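Local coordinates for type III pantothenate kinase (Campylobacter jejuni, PDB 2NRH), which probably catalyses the ATP-dependent phosphorylation of pantothenate to 4'-phosphopantothenate, the first step of coenzyme A biosynthesis, as a homodimer, at residues B[58-63]-B[201-206]; B[83-88]-B[102-107]; B[113-118]-B[153-158]. The protein carries 2 engineered substitutions. One frame throughout, in Å; residues are numbered along the deposited sequence.

Interaction 1. Residues B[58-63]-B[201-206]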
# COMPACT_ATOMS: atom_id res chain seq x y z
N ILE B 58 -5.27 2.19 -34.88
CA ILE B 58 -5.50 0.79 -35.15
C ILE B 58 -5.24 -0.08 -33.91
O ILE B 58 -4.10 -0.21 -33.45
CB ILE B 58 -4.65 0.36 -36.35
CG1 ILE B 58 -5.26 0.99 -37.60
CG2 ILE B 58 -4.54 -1.19 -36.42
CD1 ILE B 58 -4.33 1.16 -38.68
N ASN B 59 -6.32 -0.64 -33.38
CA ASN B 59 -6.36 -1.25 -32.06
C ASN B 59 -5.73 -2.64 -32.12
O ASN B 59 -6.13 -3.48 -32.94
CB ASN B 59 -7.81 -1.28 -31.56
CG ASN B 59 -7.94 -1.68 -30.09
OD1 ASN B 59 -6.98 -1.95 -29.39
ND2 ASN B 59 -9.17 -1.77 -29.65
N LEU B 60 -4.70 -2.85 -31.31
CA LEU B 60 -4.03 -4.12 -31.31
C LEU B 60 -4.67 -5.11 -30.36
O LEU B 60 -4.34 -6.32 -30.39
CB LEU B 60 -2.55 -3.97 -30.96
CG LEU B 60 -1.52 -3.40 -31.93
CD1 LEU B 60 -0.13 -3.81 -31.43
CD2 LEU B 60 -1.70 -3.78 -33.42
N GLU B 61 -5.52 -4.60 -29.46
CA GLU B 61 -6.09 -5.47 -28.42
C GLU B 61 -6.68 -6.79 -28.93
O GLU B 61 -6.42 -7.83 -28.34
CB GLU B 61 -7.12 -4.73 -27.57
CG GLU B 61 -7.85 -5.58 -26.55
CD GLU B 61 -8.44 -4.71 -25.42
OE1 GLU B 61 -8.39 -3.47 -25.57
OE2 GLU B 61 -8.98 -5.23 -24.41
N PRO B 62 -7.49 -6.75 -30.03
CA PRO B 62 -8.11 -8.00 -30.54
C PRO B 62 -7.13 -9.07 -30.98
O PRO B 62 -7.52 -10.23 -31.06
CB PRO B 62 -8.96 -7.52 -31.75
CG PRO B 62 -9.22 -5.99 -31.43
CD PRO B 62 -7.91 -5.56 -30.81
N TYR B 63 -5.88 -8.71 -31.25
CA TYR B 63 -4.87 -9.66 -31.73
C TYR B 63 -4.14 -10.42 -30.62
O TYR B 63 -3.46 -11.43 -30.87
CB TYR B 63 -3.87 -8.96 -32.65
CG TYR B 63 -4.54 -8.38 -33.87
CD1 TYR B 63 -4.71 -9.16 -35.02
CD2 TYR B 63 -5.06 -7.07 -33.87
CE1 TYR B 63 -5.32 -8.66 -36.13
CE2 TYR B 63 -5.70 -6.56 -34.99
CZ TYR B 63 -5.81 -7.37 -36.12
OH TYR B 63 -6.45 -6.91 -37.28
N LYS B 201 5.63 -7.68 -30.89
CA LYS B 201 5.35 -9.09 -31.14
C LYS B 201 4.04 -9.30 -31.82
O LYS B 201 3.96 -10.15 -32.71
CB LYS B 201 5.41 -9.92 -29.86
CG LYS B 201 5.10 -11.42 -30.05
CD LYS B 201 5.40 -12.28 -28.80
CE LYS B 201 4.40 -13.53 -28.69
NZ LYS B 201 4.59 -14.49 -27.51
N ILE B 202 3.01 -8.54 -31.45
CA ILE B 202 1.72 -8.71 -32.14
C ILE B 202 1.81 -8.44 -33.64
O ILE B 202 1.14 -9.11 -34.44
CB ILE B 202 0.59 -7.85 -31.52
CG1 ILE B 202 0.00 -8.55 -30.29
CG2 ILE B 202 -0.50 -7.46 -32.58
CD1 ILE B 202 -0.09 -10.02 -30.36
N ILE B 203 2.64 -7.46 -33.98
CA ILE B 203 2.77 -6.99 -35.35
C ILE B 203 3.59 -7.97 -36.16
O ILE B 203 3.31 -8.18 -37.33
CB ILE B 203 3.34 -5.58 -35.39
CG1 ILE B 203 2.28 -4.59 -34.92
CG2 ILE B 203 3.68 -5.16 -36.80
CD1 ILE B 203 2.78 -3.45 -34.10
N LYS B 204 4.58 -8.59 -35.53
CA LYS B 204 5.42 -9.56 -36.21
C LYS B 204 4.66 -10.86 -36.43
O LYS B 204 5.13 -11.73 -37.17
CB LYS B 204 6.75 -9.80 -35.48
CG LYS B 204 6.66 -10.70 -34.22
CD LYS B 204 7.98 -11.46 -33.87
CE LYS B 204 7.92 -12.93 -34.37
NZ LYS B 204 7.14 -13.84 -33.43
N GLU B 205 3.49 -10.97 -35.81
CA GLU B 205 2.64 -12.19 -35.83
C GLU B 205 1.43 -12.05 -36.75
O GLU B 205 0.72 -13.01 -37.02
CB GLU B 205 2.13 -12.54 -34.43
CG GLU B 205 3.19 -12.92 -33.45
CD GLU B 205 2.65 -13.43 -32.09
OE1 GLU B 205 1.44 -13.26 -31.72
OE2 GLU B 205 3.48 -14.02 -31.36
N ASN B 206 1.15 -10.81 -37.14
CA ASN B 206 0.07 -10.48 -38.04
C ASN B 206 0.68 -9.41 -38.95
O ASN B 206 0.41 -8.24 -38.76
CB ASN B 206 -1.16 -9.92 -37.30
CG ASN B 206 -1.57 -10.74 -36.06
OD1 ASN B 206 -2.57 -11.45 -36.09
ND2 ASN B 206 -0.83 -10.59 -34.96
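Ile202 O, at the C-terminal end of helix 194-204, is the best-held polar atom, gripped by two donors. The shorter bond, unusually close at 2.5 Å, comes to Ile202 O from Asn206 ND2, with an N-H...O angle of 159°. The acceptor sits in the amide plane of Asn206 and the donor in the carbonyl plane of Ile202, so the bond fixes the rotation of the amide. The second grip is a weak backbone bond from Glu205 N. Asn206 CG stands beside its own backbone N (chi1 -47°), which brings the amide back to the carbonyl of Ile202; with ND2 held there, the other branch faces the Tyr63 ring, Asn206 OD1 lying 3.3 Å from Tyr63 CD1. Ring and amide cross obliquely, their planes 70° apart. The other segment leaves strand 57-59, within this chain outermost in the first five-stranded sheet, through an Asx turn in which Asn59 OD1 accepts from Glu61 N at 3.0 Å. A short 3-10 segment follows, and Tyr63 N bonds back to Leu60 O at 3.0 Å. In this actin-like ATPase fold helix 194-204 follows strand 188-190 of the second sheet, and its packing on 58-63 joins it to the outer strand of the first. Ile202 CG2, anti to its backbone N, enters between two neighbours, 3.7 Å from Tyr63 CB and 3.8 Å from Leu60 CD1. Leu60 and Ile202 run past each other in opposite directions, whereas Leu60 crosses Ile203 at about a right angle, methyl to methyl, with Leu60 CD1 4.0 Å from Ile203 CD1. Leu60 also rests on Phe39 and Ile41 of strand 38-42, while Ile202 touches Phe64 and Tyr82.

Interaction 2. Residues B[83-88]-B[102-107]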
# COMPACT_ATOMS: atom_id res chain seq x y z
N THR B 83 5.67 -11.07 -24.04
CA THR B 83 6.93 -11.62 -24.60
C THR B 83 7.63 -12.56 -23.59
O THR B 83 8.75 -13.01 -23.80
CB THR B 83 7.90 -10.54 -25.02
OG1 THR B 83 8.17 -9.70 -23.90
CG2 THR B 83 7.33 -9.73 -26.12
N ILE B 84 6.93 -12.85 -22.49
CA ILE B 84 7.47 -13.65 -21.38
C ILE B 84 6.82 -15.03 -21.32
O ILE B 84 5.60 -15.15 -21.36
CB ILE B 84 7.43 -12.80 -20.03
CG1 ILE B 84 8.54 -11.73 -20.12
CG2 ILE B 84 7.66 -13.65 -18.78
CD1 ILE B 84 8.12 -10.39 -19.79
N GLU B 85 7.66 -16.05 -21.25
CA GLU B 85 7.26 -17.46 -21.22
C GLU B 85 7.10 -17.93 -19.80
O GLU B 85 6.22 -18.70 -19.50
CB GLU B 85 8.31 -18.34 -21.93
CG GLU B 85 8.21 -18.36 -23.54
CD GLU B 85 9.57 -18.70 -24.28
OE1 GLU B 85 10.54 -19.29 -23.69
OE2 GLU B 85 9.66 -18.33 -25.48
N ASP B 86 8.01 -17.49 -18.94
CA ASP B 86 8.04 -17.86 -17.53
C ASP B 86 8.62 -16.67 -16.85
O ASP B 86 9.60 -16.10 -17.36
CB ASP B 86 8.99 -19.03 -17.27
CG ASP B 86 8.58 -20.27 -17.98
OD1 ASP B 86 7.67 -20.95 -17.45
OD2 ASP B 86 9.14 -20.52 -19.09
N GLY B 87 8.02 -16.30 -15.71
CA GLY B 87 8.50 -15.17 -14.94
C GLY B 87 7.44 -14.36 -14.20
O GLY B 87 6.22 -14.59 -14.32
N VAL B 88 7.92 -13.40 -13.42
CA VAL B 88 7.03 -12.52 -12.71
C VAL B 88 7.23 -11.18 -13.35
O VAL B 88 8.35 -10.73 -13.48
CB VAL B 88 7.29 -12.50 -11.20
CG1 VAL B 88 6.46 -11.37 -10.53
CG2 VAL B 88 6.90 -13.84 -10.63
N SER B 102 3.85 -18.78 -16.23
CA SER B 102 4.48 -20.08 -16.17
C SER B 102 4.07 -20.78 -17.41
O SER B 102 2.91 -21.07 -17.60
CB SER B 102 4.04 -20.88 -14.97
OG SER B 102 4.66 -22.16 -15.03
N ASN B 103 5.03 -20.96 -18.31
CA ASN B 103 4.77 -21.75 -19.45
C ASN B 103 3.78 -21.08 -20.40
O ASN B 103 2.92 -21.76 -21.02
CB ASN B 103 4.29 -23.13 -19.03
CG ASN B 103 4.97 -24.21 -19.79
OD1 ASN B 103 4.40 -24.77 -20.73
ND2 ASN B 103 6.23 -24.46 -19.46
N SER B 104 3.95 -19.77 -20.55
CA SER B 104 3.07 -18.97 -21.32
C SER B 104 1.63 -19.03 -20.78
O SER B 104 0.69 -18.80 -21.56
CB SER B 104 3.08 -19.44 -22.82
OG SER B 104 4.30 -19.18 -23.51
N ILE B 105 1.44 -19.38 -19.51
CA ILE B 105 0.11 -19.29 -18.87
C ILE B 105 0.09 -18.29 -17.73
O ILE B 105 1.03 -18.21 -16.94
CB ILE B 105 -0.40 -20.67 -18.39
CG1 ILE B 105 -0.58 -21.60 -19.62
CG2 ILE B 105 -1.80 -20.57 -17.72
CD1 ILE B 105 -0.61 -23.05 -19.29
N HIS B 106 -0.96 -17.49 -17.66
CA HIS B 106 -1.12 -16.43 -16.66
C HIS B 106 -1.78 -17.09 -15.48
O HIS B 106 -2.92 -17.55 -15.56
CB HIS B 106 -1.97 -15.26 -17.22
CG HIS B 106 -2.22 -14.15 -16.24
ND1 HIS B 106 -3.48 -13.79 -15.81
CD2 HIS B 106 -1.36 -13.35 -15.56
CE1 HIS B 106 -3.39 -12.82 -14.92
NE2 HIS B 106 -2.11 -12.53 -14.75
N LEU B 107 -1.00 -17.21 -14.40
CA LEU B 107 -1.41 -17.88 -13.20
C LEU B 107 -2.23 -16.96 -12.27
O LEU B 107 -2.80 -17.40 -11.26
CB LEU B 107 -0.15 -18.39 -12.47
CG LEU B 107 0.76 -19.44 -13.16
CD1 LEU B 107 1.91 -19.82 -12.24
CD2 LEU B 107 0.06 -20.71 -13.63
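Residues 102-105 form a type I' turn, with Asn103 and Ser104 both at positive phi, and the incoming chain of 83-88 passes close beside it: the CA atoms of Asp86 and Ser102 are 4.4 Å apart, those of Glu85 and Ser104 4.5 Å. The turn is closed from both sides, Ser102 N reaching Ile105 O at 3.0 Å and Ile105 N reaching Ser102 O at 2.9 Å. The N-H groups of Asn103 and Ser104 bond to 83-88. Ser104 N gives a nearly straight bond to Glu85 O, 2.7 Å long with an N-H...O angle of 171°, in the carbonyl plane and on a lone pair. This is the tight two-residue hairpin between strands 95-102 and 105-113, which with strand 87-92 make the antiparallel part of the second five-stranded sheet; backbone bonding between Gly87 and Ile101 joins 87-92 to strand 95-102. Gly87 takes backbone angles at which a beta-carbon would press against the carbonyl oxygen of Asp86. Asp86 holds its CG beside the backbone N, anti to the carbonyl carbon, and so carries OD1 over to the turn. There Asp86 OD1 accepts a hydrogen bond from Asn103 N at 2.8 Å, with a bent N-H...O angle of 141°; the donor approaches from above the carboxylate plane, 53° out of it. The same oxygen, Asp86 OD1, lies 3.5 Å from Ser102 CA. Glu85 CG touches Ser104 OG at 4.0 Å, and the carboxylate beyond it leads away on an extended chain. Further along, His106 bonds Thr68 through ND1 and Asp99 through NE2, and Leu107 packs on Phe142 of the second subunit.

Interaction 3. Residues B[113-118]-B[153-158]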
# COMPACT_ATOMS: atom_id res chain seq x y z
N PRO B 113 -0.94 -0.08 -4.39
CA PRO B 113 -0.81 1.32 -4.89
C PRO B 113 0.59 1.61 -5.47
O PRO B 113 1.59 0.98 -5.05
CB PRO B 113 -1.04 2.20 -3.61
CG PRO B 113 -1.69 1.28 -2.61
CD PRO B 113 -1.04 -0.11 -2.93
N GLY B 114 0.63 2.50 -6.45
CA GLY B 114 1.87 3.15 -6.85
C GLY B 114 2.48 3.95 -5.72
O GLY B 114 1.79 4.35 -4.78
N ILE B 115 3.78 4.16 -5.80
CA ILE B 115 4.57 4.80 -4.74
C ILE B 115 4.13 6.23 -4.41
O ILE B 115 4.01 6.58 -3.20
CB ILE B 115 6.10 4.75 -5.09
CG1 ILE B 115 6.57 3.29 -5.13
CG2 ILE B 115 6.96 5.53 -4.09
CD1 ILE B 115 8.03 3.17 -5.50
N ALA B 116 3.89 7.05 -5.44
CA ALA B 116 3.33 8.40 -5.24
C ALA B 116 2.04 8.32 -4.46
O ALA B 116 1.81 9.12 -3.56
CB ALA B 116 3.08 9.14 -6.62
N ASN B 117 1.21 7.32 -4.76
CA ASN B 117 -0.08 7.19 -4.06
C ASN B 117 0.04 6.83 -2.60
O ASN B 117 -0.71 7.34 -1.82
CB ASN B 117 -1.03 6.25 -4.79
CG ASN B 117 -1.80 6.98 -5.88
OD1 ASN B 117 -1.81 8.24 -5.94
ND2 ASN B 117 -2.43 6.21 -6.74
N TYR B 118 1.00 5.96 -2.24
CA TYR B 118 1.36 5.70 -0.83
C TYR B 118 1.69 7.01 -0.11
O TYR B 118 1.20 7.23 0.98
CB TYR B 118 2.58 4.78 -0.73
CG TYR B 118 2.31 3.30 -0.82
CD1 TYR B 118 1.73 2.59 0.25
CD2 TYR B 118 2.72 2.56 -1.95
CE1 TYR B 118 1.51 1.19 0.16
CE2 TYR B 118 2.51 1.14 -2.03
CZ TYR B 118 1.91 0.47 -0.96
OH TYR B 118 1.71 -0.94 -1.01
N GLY B 153 7.98 0.77 5.39
CA GLY B 153 6.66 0.19 5.30
C GLY B 153 6.35 -0.07 3.82
O GLY B 153 6.02 -1.18 3.45
N VAL B 154 6.49 0.96 3.02
CA VAL B 154 6.19 0.92 1.61
C VAL B 154 7.15 -0.02 0.92
O VAL B 154 6.71 -1.03 0.33
CB VAL B 154 6.21 2.36 0.98
CG1 VAL B 154 6.17 2.35 -0.54
CG2 VAL B 154 5.07 3.16 1.53
N PHE B 155 8.44 0.30 0.96
CA PHE B 155 9.34 -0.39 0.06
C PHE B 155 9.53 -1.87 0.43
O PHE B 155 9.67 -2.72 -0.45
CB PHE B 155 10.70 0.30 -0.07
CG PHE B 155 10.63 1.71 -0.59
CD1 PHE B 155 9.60 2.12 -1.43
CD2 PHE B 155 11.63 2.63 -0.23
CE1 PHE B 155 9.54 3.44 -1.90
CE2 PHE B 155 11.59 3.95 -0.69
CZ PHE B 155 10.54 4.36 -1.54
N LYS B 156 9.52 -2.17 1.72
CA LYS B 156 9.69 -3.56 2.13
C LYS B 156 8.47 -4.41 1.90
O LYS B 156 8.63 -5.61 1.63
CB LYS B 156 10.14 -3.71 3.59
CG LYS B 156 11.21 -4.84 3.65
CD LYS B 156 11.23 -5.64 4.89
CE LYS B 156 12.44 -6.56 4.81
NZ LYS B 156 12.74 -7.16 6.18
N GLY B 157 7.29 -3.80 2.05
CA GLY B 157 6.03 -4.42 1.69
C GLY B 157 6.00 -4.89 0.24
O GLY B 157 5.57 -6.01 -0.04
N ILE B 158 6.45 -4.04 -0.68
CA ILE B 158 6.60 -4.40 -2.10
C ILE B 158 7.71 -5.42 -2.32
O ILE B 158 7.54 -6.33 -3.11
CB ILE B 158 6.92 -3.14 -3.02
CG1 ILE B 158 5.83 -2.08 -2.96
CG2 ILE B 158 7.03 -3.51 -4.44
CD1 ILE B 158 6.32 -0.76 -3.41
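Helix 115-125, with Gly114 at its N-cap position, lies against helix 146-165, with Tyr118 and Val154 nearest in backbone, their CA atoms 7.2 Å apart. The Tyr118 ring carries much of the contact. Val154 sets its two methyls along one side of it: CG1, anti to the backbone N, lies over the face in a CH-pi contact, 4.1 Å from the centroid of the Tyr118 ring and 25° off the normal, while Val154 CG2 is 3.6 Å from Tyr118 CD1. Pro113 CB lies over the opposite face, also offset toward the rim, so the ring has its own segment on one side and the partner helix on the other. Beside this pair, Ile115 crosses Phe155 at about a right angle. Ile115 CG2 meets the edge of the Phe155 ring in its plane, 4.0 Å from Phe155 CE1, and Ile115 CD1 reaches the same Phe155 CE1 at 3.9 Å. Ile158 points its CD1 between Ile115 and Tyr118, more loosely, 4.4 Å from Ile115 CG1. Phe155 also packs edge-to-face on Phe180; across the dimer Tyr118 packs on Tyr118 of the second subunit, and Lys156 forms a salt bridge with Asp164 of the second subunit. No hydrogen bond joins the two segments; apolar packing, aliphatic on aromatic and aliphatic on aliphatic, holds the buried pair, which implies that shape and burial set its fit.

How the interactions relate
From the N terminus, residues 58-63 leave the edge strand of the first sheet and are met only by 201-206, almost at the end of the modelled chain, closing the long loop of interaction 1. Both other contacts fall within that loop. Interaction 2 closes first, a short loop holding most of strand 87-92 and strand 95-102 up to its end; strand 105-113 then leads straight into the helix that opens interaction 3, closed by 153-158. These two therefore stand in series, and none cross. Interaction 1 bridges the two halves of the fold and touches interaction 2 through Lys201 and Thr83. Interactions 2 and 3 both touch the second subunit, and interaction 3 lies on the opposite side of the chain's centre from interaction 1.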